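Arginine kinase (Anthopleura japonica, PDB 4RF7) catalyses the reversible transfer of phosphate from ATP to L-arginine, giving phosphoarginine and ADP, with two fused copies of the phosphagen kinase unit in one chain. Local coordinates at residues Asn67-Val72 against Asp199-Ala204; Pro279-Thr284 against Arg337-Leu342; Arg387-Pro392 against Asp442-Asp447; Ala487-Gly492 against Tyr626-Pro631. All coordinates share one frame; numbering follows the deposited sequence.

Contact 1 (Asn67-Val72 against Asp199-Ala204); sequences NLDSGV and DRFLEA. With ARG (arginine), chain G.
Asn67 and Phe201 bring the backbones nearest, CA to CA 6.7 Å, where a type I beta turn, Asn67 to Ser70, meets the short helix 200-204. Arg200 has CG between its backbone N and carbonyl carbon (chi1 52°) and then runs extended to NE, which carries the guanidinium across to Asp69. There it meets the carboxylate end-on: NH2 lies 2.7 Å from OD2 and NH1 2.8 Å from OD1, each oxygen met on its syn side, with the planes 20° apart. Arg200 NH1 also donates to Asn67 OD1 (2.9 Å), while Asn67 ND2 reaches back to Arg200 O (3.1 Å), above that carbonyl plane on the face opposite Ala204 N. Ser70 OG sits at the Phe201 ring edge, 3.4 Å from CE1. Gly71 N and Val72 N donate to the bound arginine's OXT and O (2.7 Å each). With three bonds fixing its guanidinium, Arg200 ties the loop that corresponds to the guanidino-specificity loop of phosphagen kinases to the catalytic domain beside the substrate.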
loop_
_atom_site.group_PDB
_atom_site.type_symbol
_atom_site.label_atom_id
_atom_site.label_comp_id
_atom_site.label_asym_id
_atom_site.label_seq_id
_atom_site.Cartn_x
_atom_site.Cartn_y
_atom_site.Cartn_z
ATOM N N ASN A 67 27.044 9.057 -24.244
ATOM C CA ASN A 67 25.684 9.544 -24.047
ATOM C C ASN A 67 25.648 11.065 -23.881
ATOM O O ASN A 67 25.670 11.580 -22.762
ATOM C CB ASN A 67 25.058 8.856 -22.830
ATOM C CG ASN A 67 25.158 7.344 -22.900
ATOM O OD1 ASN A 67 24.324 6.684 -23.519
ATOM N ND2 ASN A 67 26.183 6.786 -22.263
ATOM N N LEU A 68 25.588 11.775 -25.004
ATOM C CA LEU A 68 25.694 13.234 -25.015
ATOM C C LEU A 68 24.530 13.944 -24.318
ATOM O O LEU A 68 24.632 15.124 -23.972
ATOM C CB LEU A 68 25.873 13.740 -26.451
ATOM C CG LEU A 68 27.208 13.348 -27.091
ATOM C CD1 LEU A 68 27.218 13.602 -28.592
ATOM C CD2 LEU A 68 28.355 14.092 -26.421
ATOM N N ASP A 69 23.434 13.224 -24.097
ATOM C CA ASP A 69 22.288 13.780 -23.386
ATOM C C ASP A 69 22.490 13.754 -21.871
ATOM O O ASP A 69 21.610 14.172 -21.116
ATOM C CB ASP A 69 21.011 13.023 -23.752
ATOM C CG ASP A 69 21.086 11.545 -23.411
ATOM O OD1 ASP A 69 22.144 10.922 -23.643
ATOM O OD2 ASP A 69 20.077 11.003 -22.915
ATOM N N SER A 70 23.653 13.268 -21.439
ATOM C CA SER A 70 23.981 13.161 -20.016
ATOM C C SER A 70 23.863 14.495 -19.284
ATOM O O SER A 70 24.258 15.539 -19.808
ATOM C CB SER A 70 25.400 12.606 -19.833
ATOM O OG SER A 70 25.486 11.254 -20.239
ATOM N N GLY A 71 23.322 14.454 -18.070
ATOM C CA GLY A 71 23.245 15.638 -17.233
ATOM C C GLY A 71 24.541 15.848 -16.469
ATOM O O GLY A 71 25.020 16.977 -16.326
ATOM N N VAL A 72 25.107 14.749 -15.977
ATOM C CA VAL A 72 26.375 14.785 -15.255
ATOM C C VAL A 72 27.508 14.317 -16.174
ATOM O O VAL A 72 28.350 15.115 -16.589
ATOM C CB VAL A 72 26.319 13.918 -13.990
ATOM C CG1 VAL A 72 27.605 14.065 -13.182
ATOM C CG2 VAL A 72 25.112 14.290 -13.139
ATOM N N ASP A 199 21.820 0.228 -17.993
ATOM C CA ASP A 199 21.475 0.931 -19.229
ATOM C C ASP A 199 22.712 1.473 -19.956
ATOM O O ASP A 199 23.844 1.159 -19.581
ATOM C CB ASP A 199 20.446 2.043 -18.969
ATOM C CG ASP A 199 20.938 3.098 -17.981
ATOM O OD1 ASP A 199 22.166 3.267 -17.825
ATOM O OD2 ASP A 199 20.085 3.779 -17.366
ATOM N N ARG A 200 22.493 2.286 -20.986
ATOM C CA ARG A 200 23.591 2.817 -21.792
ATOM C C ARG A 200 24.564 3.696 -21.001
ATOM O O ARG A 200 25.741 3.809 -21.359
ATOM C CB ARG A 200 23.046 3.576 -23.009
ATOM C CG ARG A 200 22.013 4.649 -22.676
ATOM C CD ARG A 200 21.467 5.303 -23.941
ATOM N NE ARG A 200 20.405 6.267 -23.652
ATOM C CZ ARG A 200 20.582 7.583 -23.572
ATOM N NH1 ARG A 200 21.784 8.110 -23.761
ATOM N NH2 ARG A 200 19.553 8.374 -23.304
ATOM N N PHE A 201 24.072 4.314 -19.932
ATOM C CA PHE A 201 24.916 5.154 -19.091
ATOM C C PHE A 201 25.864 4.295 -18.259
ATOM O O PHE A 201 27.053 4.589 -18.167
ATOM C CB PHE A 201 24.067 6.046 -18.178
ATOM C CG PHE A 201 23.174 7.007 -18.918
ATOM C CD1 PHE A 201 23.675 8.207 -19.412
ATOM C CD2 PHE A 201 21.830 6.717 -19.111
ATOM C CE1 PHE A 201 22.852 9.096 -20.091
ATOM C CE2 PHE A 201 21.003 7.600 -19.790
ATOM C CZ PHE A 201 21.514 8.789 -20.280
ATOM N N LEU A 202 25.325 3.237 -17.656
ATOM C CA LEU A 202 26.128 2.289 -16.890
ATOM C C LEU A 202 27.077 1.507 -17.796
ATOM O O LEU A 202 28.238 1.275 -17.442
ATOM C CB LEU A 202 25.233 1.328 -16.102
ATOM C CG LEU A 202 24.257 1.990 -15.126
ATOM C CD1 LEU A 202 23.551 0.958 -14.255
ATOM C CD2 LEU A 202 24.970 3.022 -14.264
ATOM N N GLU A 203 26.577 1.104 -18.962
ATOM C CA GLU A 203 27.384 0.387 -19.949
ATOM C C GLU A 203 28.638 1.167 -20.328
ATOM O O GLU A 203 29.740 0.622 -20.337
ATOM C CB GLU A 203 26.561 0.108 -21.210
ATOM C CG GLU A 203 27.364 -0.496 -22.351
ATOM C CD GLU A 203 27.837 -1.907 -22.051
ATOM O OE1 GLU A 203 27.169 -2.603 -21.262
ATOM O OE2 GLU A 203 28.875 -2.325 -22.610
ATOM N N ALA A 204 28.461 2.447 -20.636
ATOM C CA ALA A 204 29.567 3.285 -21.085
ATOM C C ALA A 204 30.495 3.665 -19.930
ATOM O O ALA A 204 31.605 4.154 -20.147
ATOM C CB ALA A 204 29.041 4.525 -21.789
HETATM N N ARG G . 24.949 9.482 -15.938
HETATM C CA ARG G . 23.617 10.070 -16.054
HETATM C C ARG G . 23.668 11.528 -16.499
HETATM O O ARG G . 24.730 12.154 -16.539
HETATM C CB ARG G . 22.850 9.948 -14.733
HETATM C CG ARG G . 23.609 10.449 -13.511
HETATM C CD ARG G . 22.723 10.460 -12.266
HETATM N NE ARG G . 21.973 9.215 -12.098
HETATM C CZ ARG G . 22.444 8.127 -11.494
HETATM N NH1 ARG G . 21.687 7.044 -11.384
HETATM N NH2 ARG G . 23.674 8.120 -11.000
HETATM O OXT ARG G . 22.635 12.110 -16.836
#

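Contact 2 (Pro279-Thr284 against Arg337-Leu342); sequences PSNLGT and RRRLGL. With ARG (arginine), chain G.
Leu282, Gly283 and Thr284 press closely against Arg339 and Leu340, with the CA atoms of Gly283 and Leu340 just 4.5 Å apart. Thr284 N donates to Arg339 O (2.9 Å), and the same oxygen receives a CA-H...O contact from Gly283 CA at 3.3 Å. Gly283, at positive phi, lets its CA come within 3.5 Å of Leu340 CD2. Behind this, Leu282 CB packs on Leu340 CD1, and Ile93 of helix 86-96 touches both leucines. In the first catalytic domain, the loop 279-284 enters strand 286-293 at the same end of the sheet's strands where its antiparallel neighbour 331-336 finishes and passes into the loop 337-342. Arg339, extended from CG to NE, crosses Thr284 at about a right angle and carries NH1 to Ser280 O, 2.8 Å away; the oxygen lies in the guanidinium plane, but the nitrogen stands 57° out of the carbonyl plane. Met286 O holds NE. Asn281 OD1 sits over one guanidinium face and is bonded instead to Arg133, a predicted ATP-binding residue. Ser280 OG comes 3.7 Å from CD of the bound arginine, just after Cys278, a substrate-binding residue by similarity. The looser, hydrated side lies at Arg338, where a water stands 2.6 Å from Thr284 OG1, itself also bonded to Met286 N, and donates to Arg338 O, while Gly341 beyond is exposed.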
loop_
_atom_site.group_PDB
_atom_site.type_symbol
_atom_site.label_atom_id
_atom_site.label_comp_id
_atom_site.label_asym_id
_atom_site.label_seq_id
_atom_site.Cartn_x
_atom_site.Cartn_y
_atom_site.Cartn_z
ATOM N N PRO A 279 29.006 11.232 -8.911
ATOM C CA PRO A 279 29.177 12.339 -7.961
ATOM C C PRO A 279 27.845 12.911 -7.468
ATOM O O PRO A 279 27.829 13.613 -6.457
ATOM C CB PRO A 279 29.957 13.394 -8.769
ATOM C CG PRO A 279 29.857 12.961 -10.214
ATOM C CD PRO A 279 29.709 11.472 -10.185
ATOM N N SER A 280 26.752 12.611 -8.166
ATOM C CA SER A 280 25.422 13.058 -7.753
ATOM C C SER A 280 24.984 12.415 -6.437
ATOM O O SER A 280 24.135 12.956 -5.722
ATOM C CB SER A 280 24.391 12.731 -8.834
ATOM O OG SER A 280 24.267 11.329 -9.007
ATOM N N ASN A 281 25.566 11.258 -6.127
ATOM C CA ASN A 281 25.181 10.478 -4.952
ATOM C C ASN A 281 26.154 10.593 -3.776
ATOM O O ASN A 281 26.105 9.785 -2.851
ATOM C CB ASN A 281 25.022 9.000 -5.332
ATOM C CG ASN A 281 23.702 8.711 -6.027
ATOM O OD1 ASN A 281 22.641 9.146 -5.577
ATOM N ND2 ASN A 281 23.764 7.968 -7.130
ATOM N N LEU A 282 27.038 11.586 -3.812
ATOM C CA LEU A 282 27.999 11.778 -2.726
ATOM C C LEU A 282 27.317 12.320 -1.469
ATOM O O LEU A 282 26.121 12.634 -1.492
ATOM C CB LEU A 282 29.133 12.707 -3.168
ATOM C CG LEU A 282 30.051 12.123 -4.244
ATOM C CD1 LEU A 282 31.046 13.159 -4.744
ATOM C CD2 LEU A 282 30.781 10.911 -3.709
ATOM N N GLY A 283 28.068 12.406 -0.373
ATOM C CA GLY A 283 27.542 12.951 0.871
ATOM C C GLY A 283 26.722 11.956 1.670
ATOM O O GLY A 283 27.273 11.070 2.323
ATOM N N THR A 284 25.401 12.115 1.630
ATOM C CA THR A 284 24.495 11.206 2.320
ATOM C C THR A 284 24.241 9.961 1.481
ATOM O O THR A 284 23.904 8.900 2.012
ATOM C CB THR A 284 23.142 11.881 2.616
ATOM O OG1 THR A 284 22.524 12.280 1.385
ATOM C CG2 THR A 284 23.331 13.094 3.503
ATOM N N ARG A 337 16.391 17.555 -2.144
ATOM C CA ARG A 337 17.224 18.074 -3.225
ATOM C C ARG A 337 18.713 17.925 -2.918
ATOM O O ARG A 337 19.535 17.855 -3.831
ATOM C CB ARG A 337 16.910 19.550 -3.494
ATOM C CG ARG A 337 15.568 19.826 -4.160
ATOM C CD ARG A 337 15.562 21.224 -4.772
ATOM N NE ARG A 337 14.234 21.662 -5.198
ATOM C CZ ARG A 337 13.744 21.500 -6.425
ATOM N NH1 ARG A 337 12.526 21.937 -6.716
ATOM N NH2 ARG A 337 14.469 20.898 -7.358
ATOM N N ARG A 338 19.057 17.876 -1.634
ATOM C CA ARG A 338 20.457 17.969 -1.215
ATOM C C ARG A 338 21.028 16.685 -0.606
ATOM O O ARG A 338 20.301 15.898 0.007
ATOM C CB ARG A 338 20.630 19.126 -0.227
ATOM C CG ARG A 338 20.307 20.496 -0.800
ATOM C CD ARG A 338 20.433 21.567 0.263
ATOM N NE ARG A 338 20.357 22.914 -0.297
ATOM C CZ ARG A 338 20.542 24.027 0.405
ATOM N NH1 ARG A 338 20.810 23.956 1.701
ATOM N NH2 ARG A 338 20.458 25.208 -0.187
ATOM N N ARG A 339 22.339 16.498 -0.772
ATOM C CA ARG A 339 23.043 15.323 -0.253
ATOM C C ARG A 339 24.387 15.666 0.398
ATOM O O ARG A 339 24.908 14.903 1.216
ATOM C CB ARG A 339 23.245 14.291 -1.365
ATOM C CG ARG A 339 21.971 13.581 -1.771
ATOM C CD ARG A 339 22.124 12.831 -3.075
ATOM N NE ARG A 339 20.828 12.345 -3.544
ATOM C CZ ARG A 339 20.553 12.024 -4.802
ATOM N NH1 ARG A 339 21.487 12.135 -5.736
ATOM N NH2 ARG A 339 19.340 11.598 -5.123
ATOM N N LEU A 340 24.951 16.810 0.028
ATOM C CA LEU A 340 26.203 17.267 0.624
ATOM C C LEU A 340 25.964 18.530 1.454
ATOM O O LEU A 340 25.316 19.472 0.988
ATOM C CB LEU A 340 27.255 17.524 -0.462
ATOM C CG LEU A 340 28.119 16.338 -0.897
ATOM C CD1 LEU A 340 28.829 16.616 -2.216
ATOM C CD2 LEU A 340 29.140 16.016 0.180
ATOM N N GLY A 341 26.467 18.544 2.686
ATOM C CA GLY A 341 26.329 19.712 3.541
ATOM C C GLY A 341 25.258 19.549 4.605
ATOM O O GLY A 341 25.100 20.405 5.482
ATOM N N LEU A 342 24.507 18.455 4.515
ATOM C CA LEU A 342 23.533 18.107 5.544
ATOM C C LEU A 342 23.662 16.620 5.851
ATOM O O LEU A 342 23.976 15.825 4.964
ATOM C CB LEU A 342 22.106 18.461 5.108
ATOM C CG LEU A 342 21.322 17.506 4.200
ATOM C CD1 LEU A 342 19.880 17.979 4.021
ATOM C CD2 LEU A 342 21.993 17.324 2.842
HETATM N N ARG G . 24.949 9.482 -15.938
HETATM C CA ARG G . 23.617 10.070 -16.054
HETATM C C ARG G . 23.668 11.528 -16.499
HETATM O O ARG G . 24.730 12.154 -16.539
HETATM C CB ARG G . 22.850 9.948 -14.733
HETATM C CG ARG G . 23.609 10.449 -13.511
HETATM C CD ARG G . 22.723 10.460 -12.266
HETATM N NE ARG G . 21.973 9.215 -12.098
HETATM C CZ ARG G . 22.444 8.127 -11.494
HETATM N NH1 ARG G . 21.687 7.044 -11.384
HETATM N NH2 ARG G . 23.674 8.120 -11.000
HETATM O OXT ARG G . 22.635 12.110 -16.836
HETATM O O HOH W 1 20.380 13.703 1.824
#

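Contact 3 (Arg387-Pro392 against Asp442-Asp447); sequences RKYLTP and DKIVED
Tyr389, in the last turn of helix 385-389, projects onto helix 438-448 and joins two helices of the small, all-helical N-terminal domain in the second kinase unit. The CA atoms of Tyr389 and Lys443 mark the nearest backbone approach, 6.9 Å. The apolar part is a sandwich about the phenol ring. Lys443 CB lies over one face in a CH-pi contact, 3.8 Å from the Tyr389 ring centroid and 19° off the normal; Lys388 CG covers the opposite face. Ile444 CG1 adds a more distant apolar contact to Tyr389 CD2 at 4.2 Å. The Lys443 chain bends at its last torsion, and its NZ is bonded within its own helix, to Pro439 O, whereas its aliphatic carbons serve the ring.

The polar part converges on a single carboxylate oxygen. Lys388, fully extended, with CG opposite its backbone N (chi1 -179°), forms a salt bridge from NZ to Asp447 OD2, 2.8 Å, using the syn lone pair. Tyr389 OH donates to that same OD2 over a very short 2.5 Å, the oxygen lying at the ring edge and the carboxylate turned 75° from the ring plane. Two donors on one oxygen would be expected to stabilise the ionised acid. A water adds two further bonds, donating to Lys443 O at 2.8 Å and, over a long 3.3 Å, to Tyr389 OH.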
loop_
_atom_site.group_PDB
_atom_site.type_symbol
_atom_site.label_atom_id
_atom_site.label_comp_id
_atom_site.label_asym_id
_atom_site.label_seq_id
_atom_site.Cartn_x
_atom_site.Cartn_y
_atom_site.Cartn_z
ATOM N N ARG A 387 -29.407 13.351 3.096
ATOM C CA ARG A 387 -30.062 14.631 2.845
ATOM C C ARG A 387 -31.355 14.738 3.643
ATOM O O ARG A 387 -31.677 15.798 4.184
ATOM C CB ARG A 387 -30.351 14.793 1.349
ATOM C CG ARG A 387 -30.557 16.236 0.897
ATOM C CD ARG A 387 -32.027 16.598 0.719
ATOM N NE ARG A 387 -32.192 17.986 0.287
ATOM C CZ ARG A 387 -33.366 18.569 0.065
ATOM N NH1 ARG A 387 -34.491 17.888 0.231
ATOM N NH2 ARG A 387 -33.414 19.836 -0.323
ATOM N N LYS A 388 -32.083 13.628 3.717
ATOM C CA LYS A 388 -33.366 13.572 4.410
ATOM C C LYS A 388 -33.252 13.948 5.886
ATOM O O LYS A 388 -34.102 14.664 6.415
ATOM C CB LYS A 388 -33.975 12.168 4.274
ATOM C CG LYS A 388 -35.339 11.989 4.941
ATOM C CD LYS A 388 -35.892 10.587 4.695
ATOM C CE LYS A 388 -37.275 10.410 5.317
ATOM N NZ LYS A 388 -37.813 9.033 5.095
ATOM N N TYR A 389 -32.191 13.478 6.540
ATOM C CA TYR A 389 -32.070 13.629 7.988
ATOM C C TYR A 389 -31.021 14.647 8.448
ATOM O O TYR A 389 -31.067 15.114 9.589
ATOM C CB TYR A 389 -31.852 12.262 8.653
ATOM C CG TYR A 389 -33.053 11.352 8.527
ATOM C CD1 TYR A 389 -34.237 11.649 9.186
ATOM C CD2 TYR A 389 -33.007 10.202 7.749
ATOM C CE1 TYR A 389 -35.342 10.831 9.074
ATOM C CE2 TYR A 389 -34.111 9.374 7.632
ATOM C CZ TYR A 389 -35.276 9.696 8.298
ATOM O OH TYR A 389 -36.382 8.883 8.189
ATOM N N LEU A 390 -30.086 15.002 7.572
ATOM C CA LEU A 390 -29.095 16.016 7.934
ATOM C C LEU A 390 -29.645 17.422 7.721
ATOM O O LEU A 390 -29.462 18.019 6.659
ATOM C CB LEU A 390 -27.779 15.843 7.164
ATOM C CG LEU A 390 -26.624 16.716 7.666
ATOM C CD1 LEU A 390 -26.034 16.135 8.931
ATOM C CD2 LEU A 390 -25.537 16.911 6.615
ATOM N N THR A 391 -30.323 17.945 8.737
ATOM C CA THR A 391 -30.777 19.331 8.723
ATOM C C THR A 391 -29.580 20.219 9.044
ATOM O O THR A 391 -28.622 19.754 9.665
ATOM C CB THR A 391 -31.886 19.569 9.763
ATOM O OG1 THR A 391 -31.351 19.397 11.080
ATOM C CG2 THR A 391 -33.036 18.595 9.554
ATOM N N PRO A 392 -29.617 21.489 8.605
ATOM C CA PRO A 392 -28.543 22.427 8.956
ATOM C C PRO A 392 -28.380 22.555 10.469
ATOM O O PRO A 392 -27.252 22.649 10.956
ATOM C CB PRO A 392 -29.030 23.751 8.360
ATOM C CG PRO A 392 -29.889 23.347 7.206
ATOM C CD PRO A 392 -30.570 22.071 7.642
ATOM N N ASP A 442 -29.197 7.239 14.346
ATOM C CA ASP A 442 -30.442 6.633 14.815
ATOM C C ASP A 442 -31.546 6.753 13.770
ATOM O O ASP A 442 -32.271 5.793 13.502
ATOM C CB ASP A 442 -30.903 7.294 16.118
ATOM C CG ASP A 442 -30.015 6.958 17.292
ATOM O OD1 ASP A 442 -28.979 6.291 17.088
ATOM O OD2 ASP A 442 -30.349 7.375 18.420
ATOM N N LYS A 443 -31.666 7.942 13.185
ATOM C CA LYS A 443 -32.694 8.214 12.186
ATOM C C LYS A 443 -32.456 7.402 10.920
ATOM O O LYS A 443 -33.394 6.885 10.316
ATOM C CB LYS A 443 -32.744 9.710 11.863
ATOM C CG LYS A 443 -33.262 10.573 13.009
ATOM C CD LYS A 443 -33.227 12.052 12.647
ATOM C CE LYS A 443 -33.827 12.920 13.752
ATOM N NZ LYS A 443 -33.037 12.855 15.016
ATOM N N ILE A 444 -31.192 7.280 10.531
ATOM C CA ILE A 444 -30.836 6.521 9.334
ATOM C C ILE A 444 -31.043 5.020 9.538
ATOM O O ILE A 444 -31.575 4.338 8.657
ATOM C CB ILE A 444 -29.394 6.822 8.887
ATOM C CG1 ILE A 444 -29.316 8.269 8.402
ATOM C CG2 ILE A 444 -28.945 5.866 7.789
ATOM C CD1 ILE A 444 -27.979 8.672 7.879
ATOM N N VAL A 445 -30.633 4.517 10.701
ATOM C CA VAL A 445 -30.799 3.103 11.027
ATOM C C VAL A 445 -32.270 2.717 11.060
ATOM O O VAL A 445 -32.665 1.720 10.461
ATOM C CB VAL A 445 -30.139 2.749 12.374
ATOM C CG1 VAL A 445 -30.641 1.404 12.886
ATOM C CG2 VAL A 445 -28.626 2.722 12.226
ATOM N N GLU A 446 -33.079 3.518 11.749
ATOM C CA GLU A 446 -34.499 3.218 11.895
ATOM C C GLU A 446 -35.283 3.432 10.602
ATOM O O GLU A 446 -36.372 2.884 10.436
ATOM C CB GLU A 446 -35.101 4.022 13.050
ATOM C CG GLU A 446 -34.514 3.652 14.407
ATOM C CD GLU A 446 -35.218 4.332 15.559
ATOM O OE1 GLU A 446 -35.924 5.334 15.318
ATOM O OE2 GLU A 446 -35.064 3.861 16.707
ATOM N N ASP A 447 -34.734 4.230 9.690
ATOM C CA ASP A 447 -35.355 4.407 8.382
ATOM C C ASP A 447 -35.075 3.187 7.511
ATOM O O ASP A 447 -36.002 2.520 7.056
ATOM C CB ASP A 447 -34.848 5.682 7.699
ATOM C CG ASP A 447 -35.654 6.051 6.458
ATOM O OD1 ASP A 447 -35.836 5.190 5.572
ATOM O OD2 ASP A 447 -36.108 7.210 6.369
HETATM O O HOH W 2 -36.131 7.195 10.969
#

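Contact 4 (Ala487-Gly492 against Tyr626-Pro631); sequences ARNVKG and YLSGCP. With ARG (arginine), chain I.
Leu627 O accepts from Asn489 ND2 at 2.8 Å, in the carbonyl plane on a lone pair; a water 3.0 Å from Leu627 O, which itself accepts from Asn489 N, probably donates to the same oxygen. The contact sets the end of strand 479-488, in the antiparallel sheet of the second catalytic domain, against the loop after strand 625-626. Asp585 OD1 takes a further bond from Asn489 ND2 and one from Ser628 OG, so both side chains share that carboxylate. Ser628 OG also accepts from Cys630 N in an ST turn. Nearby, the Arg488 guanidinium stacks flat on Tyr626, centres 3.6 Å apart and planes at 12°, a cation-pi contact. A bend at chi2 (-68°) folds the arginine so that CD too lies over the ring, 3.9 Å from the Tyr626 centroid. The guanidinium is held by Ala487 O and Thr636 O at NH1 and by Glu696 at NH2. At the ring's edge, an arginine molecule bound away from the annotated sites donates from NH2 to Tyr626 OH, 2.6 Å.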
loop_
_atom_site.group_PDB
_atom_site.type_symbol
_atom_site.label_atom_id
_atom_site.label_comp_id
_atom_site.label_asym_id
_atom_site.label_seq_id
_atom_site.Cartn_x
_atom_site.Cartn_y
_atom_site.Cartn_z
ATOM N N ALA A 487 -21.468 -10.482 7.809
ATOM C CA ALA A 487 -20.419 -9.479 7.925
ATOM C C ALA A 487 -20.097 -9.308 9.407
ATOM O O ALA A 487 -20.999 -9.280 10.248
ATOM C CB ALA A 487 -20.862 -8.163 7.315
ATOM N N ARG A 488 -18.810 -9.218 9.727
ATOM C CA ARG A 488 -18.374 -9.053 11.107
ATOM C C ARG A 488 -17.173 -8.127 11.163
ATOM O O ARG A 488 -16.408 -8.022 10.198
ATOM C CB ARG A 488 -18.001 -10.407 11.721
ATOM C CG ARG A 488 -19.158 -11.373 11.950
ATOM C CD ARG A 488 -20.099 -10.877 13.036
ATOM N NE ARG A 488 -21.108 -11.874 13.385
ATOM C CZ ARG A 488 -22.312 -11.946 12.828
ATOM N NH1 ARG A 488 -22.668 -11.071 11.896
ATOM N NH2 ARG A 488 -23.164 -12.887 13.209
ATOM N N ASN A 489 -17.001 -7.460 12.298
ATOM C CA ASN A 489 -15.812 -6.653 12.508
ATOM C C ASN A 489 -15.138 -7.022 13.826
ATOM O O ASN A 489 -15.817 -7.292 14.817
ATOM C CB ASN A 489 -16.153 -5.167 12.437
ATOM C CG ASN A 489 -16.484 -4.721 11.026
ATOM O OD1 ASN A 489 -15.588 -4.441 10.226
ATOM N ND2 ASN A 489 -17.775 -4.667 10.707
ATOM N N VAL A 490 -13.806 -7.058 13.825
ATOM C CA VAL A 490 -13.053 -7.533 14.987
ATOM C C VAL A 490 -13.090 -6.535 16.144
ATOM O O VAL A 490 -12.860 -5.339 15.955
ATOM C CB VAL A 490 -11.601 -7.865 14.617
ATOM C CG1 VAL A 490 -10.843 -8.395 15.832
ATOM C CG2 VAL A 490 -11.569 -8.886 13.494
ATOM N N LYS A 491 -13.383 -7.035 17.343
ATOM C CA LYS A 491 -13.464 -6.184 18.528
ATOM C C LYS A 491 -12.099 -5.581 18.875
ATOM O O LYS A 491 -11.064 -6.222 18.684
ATOM C CB LYS A 491 -14.000 -6.982 19.721
ATOM C CG LYS A 491 -14.350 -6.113 20.922
ATOM C CD LYS A 491 -14.859 -6.927 22.105
ATOM C CE LYS A 491 -15.183 -5.995 23.257
ATOM N NZ LYS A 491 -15.416 -6.715 24.533
ATOM N N GLY A 492 -12.102 -4.343 19.363
ATOM C CA GLY A 492 -10.875 -3.692 19.787
ATOM C C GLY A 492 -10.328 -2.704 18.771
ATOM O O GLY A 492 -9.337 -2.018 19.034
ATOM N N TYR A 626 -24.395 -6.648 15.628
ATOM C CA TYR A 626 -23.020 -6.574 15.141
ATOM C C TYR A 626 -22.775 -5.281 14.360
ATOM O O TYR A 626 -23.534 -4.927 13.451
ATOM C CB TYR A 626 -22.668 -7.818 14.319
ATOM C CG TYR A 626 -22.626 -9.062 15.177
ATOM C CD1 TYR A 626 -21.596 -9.259 16.082
ATOM C CD2 TYR A 626 -23.629 -10.020 15.106
ATOM C CE1 TYR A 626 -21.551 -10.379 16.886
ATOM C CE2 TYR A 626 -23.594 -11.151 15.910
ATOM C CZ TYR A 626 -22.547 -11.319 16.799
ATOM O OH TYR A 626 -22.484 -12.430 17.609
ATOM N N LEU A 627 -21.710 -4.578 14.734
ATOM C CA LEU A 627 -21.393 -3.285 14.142
ATOM C C LEU A 627 -20.685 -3.421 12.797
ATOM O O LEU A 627 -19.845 -4.308 12.604
ATOM C CB LEU A 627 -20.545 -2.453 15.106
ATOM C CG LEU A 627 -21.211 -2.170 16.450
ATOM C CD1 LEU A 627 -20.368 -1.244 17.312
ATOM C CD2 LEU A 627 -22.576 -1.573 16.217
ATOM N N SER A 628 -21.040 -2.539 11.868
ATOM C CA SER A 628 -20.387 -2.461 10.566
ATOM C C SER A 628 -20.202 -0.997 10.208
ATOM O O SER A 628 -20.940 -0.138 10.703
ATOM C CB SER A 628 -21.231 -3.149 9.494
ATOM O OG SER A 628 -20.775 -2.810 8.196
ATOM N N GLY A 629 -19.228 -0.711 9.346
ATOM C CA GLY A 629 -19.029 0.638 8.849
ATOM C C GLY A 629 -20.236 1.066 8.040
ATOM O O GLY A 629 -20.537 2.259 7.932
ATOM N N CYS A 630 -20.925 0.098 7.440
ATOM C CA CYS A 630 -22.155 0.396 6.714
ATOM C C CYS A 630 -23.379 0.025 7.545
ATOM O O CYS A 630 -23.592 -1.148 7.868
ATOM C CB CYS A 630 -22.201 -0.323 5.366
ATOM S SG CYS A 630 -23.571 0.228 4.301
ATOM N N PRO A 631 -24.187 1.035 7.895
ATOM C CA PRO A 631 -25.400 0.893 8.716
ATOM C C PRO A 631 -26.407 -0.109 8.152
ATOM O O PRO A 631 -27.225 -0.632 8.905
ATOM C CB PRO A 631 -25.992 2.308 8.706
ATOM C CG PRO A 631 -24.801 3.206 8.516
ATOM C CD PRO A 631 -23.912 2.445 7.561
HETATM N N ARG I . -18.986 -11.260 23.751
HETATM C CA ARG I . -17.618 -10.761 23.698
HETATM C C ARG I . -17.549 -9.259 23.953
HETATM O O ARG I . -16.513 -8.727 24.348
HETATM C CB ARG I . -16.980 -11.072 22.348
HETATM C CG ARG I . -17.407 -10.121 21.253
HETATM C CD ARG I . -18.404 -10.753 20.307
HETATM N NE ARG I . -19.698 -11.007 20.926
HETATM C CZ ARG I . -20.639 -11.775 20.388
HETATM N NH1 ARG I . -21.791 -11.955 21.015
HETATM N NH2 ARG I . -20.424 -12.365 19.224
HETATM O OXT ARG I . -18.525 -8.536 23.763
HETATM O O HOH W 3 -19.156 -6.830 14.045
HETATM O O HOH W 4 -16.478 -2.110 9.070
#

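How the contacts relate
Contacts 1 and 2 belong to the first kinase unit and both touch the same bound arginine; their centres are about 20 Å apart, and Val72 packs on Pro279 between them. Contacts 3 and 4 belong to the second unit, on the opposite side of the chain's centre, and both lie away from the annotated sites. Contacts 2 and 4 are buried, contact 2 between two loops and contact 4 between a strand end and a loop, and rely on backbone carbonyls as acceptors, with close loop packing in contact 2 and a cation-pi stack in contact 4. Contacts 1 and 3 are less buried and use salt bridges: contact 1 between domains beside substrate, contact 3 between surface helices.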